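Local coordinates for zinc uptake regulation protein (Escherichia coli, PDB 4MTE), which represses the zinc-uptake genes znuACB by binding their operator DNA with zinc as its cofactor, at residues Q73-H77 and L87-F91; T97-I102 and V136-H140. The contacts are given in a common frame with arbitrary orientation. Residue numbers count along the deposited sequence, not the author numbering.

Interaction 1: residues Q73-H77 and L87-F91; sequences QGFVH and LCHLF. With ZN (zinc ion), chain N.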
ATOM      1  N   GLN D  73       5.359  17.577  27.480  1.00 48.35           N
ATOM      2  CA  GLN D  73       6.145  18.610  28.157  1.00 46.52           C
ATOM      3  C   GLN D  73       6.359  19.855  27.290  1.00 44.83           C
ATOM      4  O   GLN D  73       6.906  20.853  27.757  1.00 48.51           O
ATOM      5  CB  GLN D  73       7.488  18.042  28.628  1.00 32.82           C
ATOM      6  CG  GLN D  73       7.352  16.912  29.646  1.00 31.30           C
ATOM      7  CD  GLN D  73       6.510  17.304  30.849  1.00 44.98           C
ATOM      8  OE1 GLN D  73       6.619  18.418  31.359  1.00 45.68           O
ATOM      9  NE2 GLN D  73       5.656  16.392  31.302  1.00 56.87           N
ATOM     10  N   GLY D  74       5.933  19.794  26.032  1.00 44.12           N
ATOM     11  CA  GLY D  74       5.896  20.971  25.180  1.00 28.16           C
ATOM     12  C   GLY D  74       7.204  21.315  24.489  1.00 32.04           C
ATOM     13  O   GLY D  74       7.363  22.424  23.978  1.00 35.32           O
ATOM     14  N   PHE D  75       8.135  20.368  24.459  1.00 39.05           N
ATOM     15  CA  PHE D  75       9.426  20.577  23.808  1.00 43.61           C
ATOM     16  C   PHE D  75       9.329  20.340  22.306  1.00 51.33           C
ATOM     17  O   PHE D  75      10.138  20.856  21.534  1.00 42.11           O
ATOM     18  CB  PHE D  75      10.473  19.639  24.409  1.00 43.91           C
ATOM     19  CG  PHE D  75      10.607  19.763  25.898  1.00 42.09           C
ATOM     20  CD1 PHE D  75      10.456  20.991  26.516  1.00 47.54           C
ATOM     21  CD2 PHE D  75      10.869  18.654  26.680  1.00 44.46           C
ATOM     22  CE1 PHE D  75      10.570  21.112  27.882  1.00 42.98           C
ATOM     23  CE2 PHE D  75      10.983  18.772  28.050  1.00 45.55           C
ATOM     24  CZ  PHE D  75      10.833  20.004  28.648  1.00 53.05           C
ATOM     25  N   VAL D  76       8.328  19.563  21.903  1.00 46.12           N
ATOM     26  CA  VAL D  76       8.153  19.172  20.508  1.00 46.25           C
ATOM     27  C   VAL D  76       6.741  19.505  20.037  1.00 44.24           C
ATOM     28  O   VAL D  76       5.802  19.528  20.831  1.00 33.04           O
ATOM     29  CB  VAL D  76       8.422  17.654  20.328  1.00 46.75           C
ATOM     30  CG1 VAL D  76       8.139  17.198  18.896  1.00 58.63           C
ATOM     31  CG2 VAL D  76       9.857  17.321  20.723  1.00 44.19           C
ATOM     32  N   HIS D  77       6.617  19.792  18.744  1.00 35.80           N
ATOM     33  CA  HIS D  77       5.322  19.942  18.096  1.00 34.05           C
ATOM     34  C   HIS D  77       5.174  18.876  17.026  1.00 54.18           C
ATOM     35  O   HIS D  77       6.150  18.493  16.368  1.00 41.79           O
ATOM     36  CB  HIS D  77       5.187  21.316  17.444  1.00 42.02           C
ATOM     37  CG  HIS D  77       5.207  22.451  18.417  1.00 57.65           C
ATOM     38  ND1 HIS D  77       4.238  22.627  19.377  1.00 49.75           N
ATOM     39  CD2 HIS D  77       6.080  23.475  18.568  1.00 39.49           C
ATOM     40  CE1 HIS D  77       4.515  23.708  20.086  1.00 50.36           C
ATOM     41  NE2 HIS D  77       5.626  24.239  19.615  1.00 66.86           N
ATOM     42  N   LEU D  87      11.231  20.088  16.834  1.00 47.64           N
ATOM     43  CA  LEU D  87      11.584  20.729  18.088  1.00 44.56           C
ATOM     44  C   LEU D  87      10.923  22.099  18.160  1.00 34.62           C
ATOM     45  O   LEU D  87      10.821  22.804  17.155  1.00 33.59           O
ATOM     46  CB  LEU D  87      13.102  20.875  18.191  1.00 56.74           C
ATOM     47  CG  LEU D  87      13.656  21.443  19.500  1.00 48.25           C
ATOM     48  CD1 LEU D  87      13.407  20.485  20.659  1.00 49.41           C
ATOM     49  CD2 LEU D  87      15.138  21.743  19.353  1.00 52.13           C
ATOM     50  N   CYS D  88      10.452  22.463  19.347  1.00 42.44           N
ATOM     51  CA  CYS D  88       9.943  23.804  19.593  1.00 56.78           C
ATOM     52  C   CYS D  88      11.101  24.714  19.984  1.00 49.60           C
ATOM     53  O   CYS D  88      11.851  24.405  20.909  1.00 54.48           O
ATOM     54  CB  CYS D  88       8.904  23.781  20.712  1.00 57.31           C
ATOM     55  SG  CYS D  88       8.387  25.419  21.243  1.00 52.19           S
ATOM     56  N   HIS D  89      11.249  25.828  19.273  1.00 61.34           N
ATOM     57  CA  HIS D  89      12.309  26.792  19.555  1.00 71.38           C
ATOM     58  C   HIS D  89      11.756  27.971  20.349  1.00 63.49           C
ATOM     59  O   HIS D  89      12.300  29.072  20.293  1.00 74.33           O
ATOM     60  CB  HIS D  89      12.935  27.288  18.249  1.00 52.24           C
ATOM     61  CG  HIS D  89      13.536  26.196  17.417  1.00 63.59           C
ATOM     62  ND1 HIS D  89      14.843  25.785  17.559  1.00 72.01           N
ATOM     63  CD2 HIS D  89      13.003  25.431  16.435  1.00 62.96           C
ATOM     64  CE1 HIS D  89      15.091  24.811  16.700  1.00 64.26           C
ATOM     65  NE2 HIS D  89      13.992  24.577  16.007  1.00 73.08           N
ATOM     66  N   LEU D  90      10.682  27.723  21.096  1.00 61.48           N
ATOM     67  CA  LEU D  90       9.969  28.781  21.807  1.00 65.94           C
ATOM     68  C   LEU D  90       9.388  28.317  23.143  1.00 66.48           C
ATOM     69  O   LEU D  90       8.426  28.908  23.629  1.00 78.85           O
ATOM     70  CB  LEU D  90       8.817  29.306  20.943  1.00 67.68           C
ATOM     71  CG  LEU D  90       9.136  29.885  19.565  1.00 73.27           C
ATOM     72  CD1 LEU D  90       7.835  30.150  18.821  1.00 64.52           C
ATOM     73  CD2 LEU D  90       9.958  31.159  19.687  1.00 69.35           C
ATOM     74  N   PHE D  91       9.952  27.268  23.736  1.00 70.39           N
ATOM     75  CA  PHE D  91       9.416  26.753  24.998  1.00 66.32           C
ATOM     76  C   PHE D  91      10.124  27.351  26.216  1.00 84.02           C
ATOM     77  O   PHE D  91       9.791  27.023  27.355  1.00 79.23           O
ATOM     78  CB  PHE D  91       9.441  25.215  25.036  1.00 54.58           C
ATOM     79  CG  PHE D  91      10.823  24.610  25.036  1.00 56.63           C
ATOM     80  CD1 PHE D  91      11.634  24.686  26.156  1.00 60.57           C
ATOM     81  CD2 PHE D  91      11.295  23.932  23.924  1.00 62.26           C
ATOM     82  CE1 PHE D  91      12.895  24.123  26.156  1.00 65.55           C
ATOM     83  CE2 PHE D  91      12.554  23.364  23.923  1.00 55.15           C
ATOM     84  CZ  PHE D  91      13.353  23.459  25.041  1.00 56.51           C
TER
HETATM   85 ZN    ZN N 202       6.702  25.927  19.869  1.00 52.81          ZN

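Interaction 2: residues T97-I102 and V136-H140; sequences TSAMFI and VIEAH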
ATOM      1  N   THR D  97       1.071  29.905  21.261  1.00 98.34           N
ATOM      2  CA  THR D  97       0.459  29.508  20.002  1.00100.65           C
ATOM      3  C   THR D  97       1.516  29.719  18.930  1.00106.58           C
ATOM      4  O   THR D  97       2.397  30.566  19.086  1.00 97.00           O
ATOM      5  CB  THR D  97      -0.784  30.357  19.665  1.00 89.07           C
ATOM      6  OG1 THR D  97      -1.364  29.890  18.440  1.00 97.10           O
ATOM      7  CG2 THR D  97      -0.421  31.838  19.522  1.00 88.11           C
ATOM      8  N   SER D  98       1.437  28.958  17.844  1.00 80.89           N
ATOM      9  CA  SER D  98       2.438  29.063  16.794  1.00 83.45           C
ATOM     10  C   SER D  98       1.900  28.673  15.429  1.00 79.57           C
ATOM     11  O   SER D  98       0.953  27.895  15.316  1.00 86.76           O
ATOM     12  CB  SER D  98       3.638  28.183  17.123  1.00 80.90           C
ATOM     13  OG  SER D  98       3.296  26.809  17.063  1.00 86.54           O
ATOM     14  N   ALA D  99       2.528  29.228  14.398  1.00 79.29           N
ATOM     15  CA  ALA D  99       2.243  28.862  13.021  1.00 66.70           C
ATOM     16  C   ALA D  99       3.515  28.293  12.408  1.00 76.81           C
ATOM     17  O   ALA D  99       4.578  28.911  12.481  1.00 74.40           O
ATOM     18  CB  ALA D  99       1.763  30.075  12.238  1.00 69.86           C
ATOM     19  N   MET D 100       3.405  27.107  11.822  1.00 61.93           N
ATOM     20  CA  MET D 100       4.546  26.446  11.202  1.00 58.71           C
ATOM     21  C   MET D 100       4.612  26.802   9.729  1.00 64.82           C
ATOM     22  O   MET D 100       3.633  26.636   9.001  1.00 72.38           O
ATOM     23  CB  MET D 100       4.426  24.929  11.358  1.00 67.53           C
ATOM     24  CG  MET D 100       4.432  24.463  12.799  1.00 65.42           C
ATOM     25  SD  MET D 100       6.036  24.682  13.583  1.00 72.03           S
ATOM     26  CE  MET D 100       5.628  24.318  15.286  1.00 58.87           C
ATOM     27  N   PHE D 101       5.765  27.300   9.294  1.00 79.56           N
ATOM     28  CA  PHE D 101       5.992  27.559   7.879  1.00 66.40           C
ATOM     29  C   PHE D 101       6.891  26.474   7.317  1.00 66.08           C
ATOM     30  O   PHE D 101       8.011  26.283   7.788  1.00 76.95           O
ATOM     31  CB  PHE D 101       6.586  28.950   7.674  1.00 71.71           C
ATOM     32  CG  PHE D 101       5.616  30.055   7.962  1.00 66.37           C
ATOM     33  CD1 PHE D 101       4.923  30.672   6.935  1.00 64.68           C
ATOM     34  CD2 PHE D 101       5.370  30.454   9.264  1.00 76.56           C
ATOM     35  CE1 PHE D 101       4.020  31.681   7.202  1.00 63.22           C
ATOM     36  CE2 PHE D 101       4.467  31.461   9.533  1.00 75.20           C
ATOM     37  CZ  PHE D 101       3.792  32.075   8.502  1.00 64.26           C
ATOM     38  N   ILE D 102       6.374  25.780   6.307  1.00 60.94           N
ATOM     39  CA  ILE D 102       6.941  24.528   5.821  1.00 74.82           C
ATOM     40  C   ILE D 102       7.316  24.621   4.348  1.00 83.30           C
ATOM     41  O   ILE D 102       6.482  24.965   3.511  1.00 76.62           O
ATOM     42  CB  ILE D 102       5.910  23.379   5.963  1.00 83.60           C
ATOM     43  CG1 ILE D 102       5.450  23.236   7.418  1.00 76.48           C
ATOM     44  CG2 ILE D 102       6.481  22.054   5.444  1.00 81.24           C
ATOM     45  CD1 ILE D 102       4.176  22.428   7.579  1.00 81.73           C
ATOM     46  N   VAL D 136      -4.264  24.625  14.977  1.00 52.37           N
ATOM     47  CA  VAL D 136      -3.272  24.054  14.081  1.00 59.56           C
ATOM     48  C   VAL D 136      -3.117  24.989  12.893  1.00 50.04           C
ATOM     49  O   VAL D 136      -4.000  25.073  12.039  1.00 55.43           O
ATOM     50  CB  VAL D 136      -3.685  22.653  13.591  1.00 52.50           C
ATOM     51  CG1 VAL D 136      -2.627  22.079  12.650  1.00 55.71           C
ATOM     52  CG2 VAL D 136      -3.922  21.725  14.776  1.00 50.16           C
ATOM     53  N   ILE D 137      -2.000  25.705  12.856  1.00 51.53           N
ATOM     54  CA  ILE D 137      -1.692  26.587  11.740  1.00 57.48           C
ATOM     55  C   ILE D 137      -0.415  26.108  11.074  1.00 51.31           C
ATOM     56  O   ILE D 137       0.662  26.148  11.669  1.00 60.29           O
ATOM     57  CB  ILE D 137      -1.524  28.052  12.179  1.00 62.93           C
ATOM     58  CG1 ILE D 137      -2.577  28.423  13.225  1.00 56.91           C
ATOM     59  CG2 ILE D 137      -1.605  28.975  10.968  1.00 68.62           C
ATOM     60  CD1 ILE D 137      -2.081  28.300  14.651  1.00 81.41           C
ATOM     61  N   GLU D 138      -0.551  25.636   9.842  1.00 53.53           N
ATOM     62  CA  GLU D 138       0.575  25.114   9.087  1.00 61.59           C
ATOM     63  C   GLU D 138       0.515  25.639   7.662  1.00 61.66           C
ATOM     64  O   GLU D 138      -0.482  25.459   6.963  1.00 63.46           O
ATOM     65  CB  GLU D 138       0.559  23.584   9.107  1.00 54.69           C
ATOM     66  CG  GLU D 138       0.683  23.001  10.508  1.00 63.30           C
ATOM     67  CD  GLU D 138       0.597  21.488  10.533  1.00 70.62           C
ATOM     68  OE1 GLU D 138       0.569  20.873   9.447  1.00 65.18           O
ATOM     69  OE2 GLU D 138       0.559  20.913  11.641  1.00 59.07           O
ATOM     70  N   ALA D 139       1.589  26.304   7.250  1.00 63.29           N
ATOM     71  CA  ALA D 139       1.665  26.919   5.934  1.00 71.73           C
ATOM     72  C   ALA D 139       2.643  26.145   5.063  1.00 78.67           C
ATOM     73  O   ALA D 139       3.733  25.785   5.508  1.00 78.99           O
ATOM     74  CB  ALA D 139       2.092  28.376   6.058  1.00 53.97           C
ATOM     75  N   HIS D 140       2.238  25.885   3.823  1.00 59.79           N
ATOM     76  CA  HIS D 140       3.081  25.190   2.859  1.00 71.04           C
ATOM     77  C   HIS D 140       3.483  26.128   1.734  1.00 90.57           C
ATOM     78  O   HIS D 140       2.712  27.000   1.333  1.00 86.90           O
ATOM     79  CB  HIS D 140       2.352  23.974   2.294  1.00 80.22           C
ATOM     80  CG  HIS D 140       2.159  22.877   3.291  1.00 85.66           C
ATOM     81  ND1 HIS D 140       3.022  21.808   3.398  1.00 88.73           N
ATOM     82  CD2 HIS D 140       1.210  22.693   4.238  1.00 76.65           C
ATOM     83  CE1 HIS D 140       2.607  21.008   4.364  1.00 83.30           C
ATOM     84  NE2 HIS D 140       1.511  21.522   4.889  1.00 84.56           N
TER

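Interaction 1: residues Q73-H77 and L87-F91
Zinc supplies the strongest link here: H77 NE2 binds ZN at 2.0 Å and C88 SG binds it at 2.2 Å, so the metal clamps one strand to the start of the loop that follows its neighbour. H96 and E111 of the same chain complete this site. The thiolate also accepts a weak hydrogen bond from within its own loop, L90 N to C88 SG at 3.3 Å.

Backbone pairing brings the same two segments together. V76 and L87 form an antiparallel non-hydrogen-bonded pair, CA to CA 4.5 Å, and just beyond it C88 N donates to F75 O at 2.7 Å in a nearly straight bond. G74, with its positive phi, closes the preceding helix 60-72 in a Schellman motif and turns the chain into the strand. Its carbonyl is in van der Waals contact with the second segment, G74 O lying 3.6 Å from F91 CB.

Aromatic packing fills the other end. The edge of the F75 ring points at the face of F91 in an edge-to-face pair, centroids 4.9 Å apart and planes at 56°. F75 also packs on helices 6-20, 26-36 and 60-72, and L87 on helix 26-36.

Strands 76-79 and 84-87 form the hairpin wing of the winged-helix DNA-binding domain, and H77 and C88 give this wing its share of the interdomain zinc site of a Fur-family repressor.

Interaction 2: residues T97-I102 and V136-H140
Three backbone hydrogen bonds zip strand 99-102 to strand 136-140: M100 N to I137 O at 2.9 Å, A139 N to M100 O at 2.7 Å, and I102 N to A139 O at 2.8 Å, the last more bent. M100 thus bonds through both its N and its O to the residues flanking E138, the hallmark of a parallel ladder, and the segment axes lie 4.6 Å apart at 19°. This is the parallel half of the mixed sheet in the Fur-family dimerization domain; strand 109-112 pairs antiparallel on the far side of 99-103.

CA-H...O contacts reinforce the ladder, among them E138 CA to M100 O at 3.4 Å. The polar side chains look elsewhere: E138 bonds to E80 N and S81 OG, H140 to S81 and D104, and T97 to E118.

A99, I137, F101 and A139 share one face, where A99 CB meets I137 CG2 at 3.8 Å and F101 CD1 meets A139 CB at 3.7 Å. M121 of the second subunit packs on all four, and F130 of that subunit stacks edge-to-face with F101. Strand 136-140 also pairs antiparallel with a strand of the second subunit, so the sheet continues through the dimer interface.

M100, E138, I102 and H140 occupy the other face, with M100 on H77 and both I102 and E138 on V79. Where the two segments end, I102 CD1 sits over the H140 ring in a CH-pi contact, 4.1 Å from the ring centroid.

From the N terminus, the chain passes through the helices of the DNA-binding domain before interaction 1 closes the short hairpin loop of the wing, with nine residues between its segments. Only after that does interaction 2 open; its larger loop takes in strand 109-112 and helix 115-127 before strand 131-140 returns beside 99-103. The two contacts therefore lie in series, neither nested nor crossed, with centres about 14 Å apart. They touch where H77 CD2 meets M100 CE at 3.4 Å, joining wing to dimerization sheet. Zinc bridges the same boundary: H77 and C88 come from interaction 1, and E111 from the strand beside 99-103.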